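Local structure of dihydrofolate reductase (Moritella profunda, 3IA4) at residues 34-38 with 39-43. The protein probably catalyses the NADPH-dependent reduction of 7,8-dihydrofolate to tetrahydrofolate, a key step of folate metabolism. Numbering follows the deposited sequence.
Sequences RATLG and KPIVM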
# COMPACT_ATOMS: atom_id res chain seq x y z
N ARG A 34 -6.69 -4.70 8.77
CA ARG A 34 -7.74 -5.64 8.40
C ARG A 34 -7.57 -6.14 6.96
O ARG A 34 -7.88 -7.32 6.63
CB ARG A 34 -9.13 -5.00 8.49
CG ARG A 34 -9.56 -4.46 9.84
CD ARG A 34 -11.06 -4.10 9.76
NE ARG A 34 -11.35 -2.80 9.11
CZ ARG A 34 -11.24 -1.63 9.75
NH1 ARG A 34 -10.83 -1.60 11.01
NH2 ARG A 34 -11.53 -0.48 9.14
N ALA A 35 -7.08 -5.26 6.08
CA ALA A 35 -7.06 -5.61 4.68
C ALA A 35 -5.85 -6.46 4.29
O ALA A 35 -5.86 -7.14 3.24
CB ALA A 35 -7.11 -4.30 3.77
N THR A 36 -4.82 -6.42 5.12
CA THR A 36 -3.57 -7.09 4.79
C THR A 36 -3.27 -8.32 5.69
O THR A 36 -2.45 -9.15 5.29
CB THR A 36 -2.36 -6.14 4.87
OG1 THR A 36 -2.27 -5.59 6.18
CG2 THR A 36 -2.54 -4.98 3.83
N LEU A 37 -3.89 -8.42 6.86
CA LEU A 37 -3.59 -9.58 7.73
C LEU A 37 -3.82 -10.88 6.99
O LEU A 37 -4.79 -11.03 6.25
CB LEU A 37 -4.43 -9.58 8.98
CG LEU A 37 -3.80 -8.91 10.19
CD1 LEU A 37 -4.86 -8.95 11.30
CD2 LEU A 37 -2.49 -9.60 10.69
N GLY A 38 -2.88 -11.79 7.17
CA GLY A 38 -2.95 -13.12 6.56
C GLY A 38 -2.46 -13.17 5.13
O GLY A 38 -2.60 -14.19 4.48
N LYS A 39 -1.91 -12.07 4.61
CA LYS A 39 -1.50 -12.04 3.20
C LYS A 39 -0.00 -11.62 3.13
O LYS A 39 0.49 -10.91 4.02
CB LYS A 39 -2.34 -11.02 2.42
CG LYS A 39 -3.84 -11.21 2.57
CD LYS A 39 -4.59 -10.14 1.80
CE LYS A 39 -6.12 -10.28 2.07
NZ LYS A 39 -6.87 -9.18 1.41
N PRO A 40 0.71 -12.02 2.07
CA PRO A 40 2.07 -11.49 1.91
C PRO A 40 1.95 -10.03 1.56
O PRO A 40 1.01 -9.67 0.82
CB PRO A 40 2.61 -12.23 0.67
CG PRO A 40 1.66 -13.38 0.46
CD PRO A 40 0.35 -12.94 0.98
N ILE A 41 2.85 -9.22 2.08
CA ILE A 41 2.90 -7.79 1.75
C ILE A 41 4.25 -7.48 1.11
O ILE A 41 5.29 -7.92 1.61
CB ILE A 41 2.62 -6.91 3.01
CG1 ILE A 41 3.64 -7.15 4.15
CG2 ILE A 41 1.15 -7.07 3.43
CD1 ILE A 41 3.38 -6.17 5.33
N VAL A 42 4.23 -6.77 -0.02
CA VAL A 42 5.43 -6.46 -0.75
C VAL A 42 5.61 -4.93 -0.71
O VAL A 42 4.65 -4.20 -0.93
CB VAL A 42 5.24 -6.88 -2.22
CG1 VAL A 42 6.44 -6.47 -2.98
CG2 VAL A 42 5.06 -8.42 -2.29
N MET A 43 6.81 -4.48 -0.38
CA MET A 43 7.06 -3.02 -0.21
C MET A 43 8.46 -2.66 -0.68
O MET A 43 9.40 -3.51 -0.68
CB MET A 43 6.89 -2.66 1.25
CG MET A 43 8.01 -3.09 2.14
SD MET A 43 7.54 -3.18 3.92
CE MET A 43 6.60 -4.75 3.93
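The carbonyl oxygen of Ala35, in the last turn of helix 26-36, takes a hydrogen bond from the ammonium of Lys39, with NZ 2.9 Å from O and tilted from the carbonyl plane. Lys39 reaches it by running back alongside the helix end: CG lies anti to its own carbonyl carbon (chi1 -54°), the chain beyond is extended, and CE passes 3.4 Å from Ala35 O. The same ammonium forms a salt bridge with Glu92, so an alanine here would probably leave both the Ala35 carbonyl and that carboxylate without this partner. At Thr36 the backbone O accepts a hydrogen bond from the amide N of Lys39 at 3.0 Å, bent to an N-H···O angle of 139°. The methyl CG2 of Ile41 packs against Thr36 CB at 3.9 Å, while Thr36 OG1 is hydrogen-bonded to Phe32 O, one turn back in the helix, and to Arg58 NH1; this side chain lies about 5 Å from the bound methotrexate. Leu37 breaks the helical conformation, and Gly38 follows with positive phi, completing a type II beta turn from Thr36 to Lys39. The turn leads into strand 41-44, closing a beta-alpha-beta crossover from strand 2-9, with strand 92-97 between, in the mixed, largely parallel sheet of the dihydrofolate reductase fold.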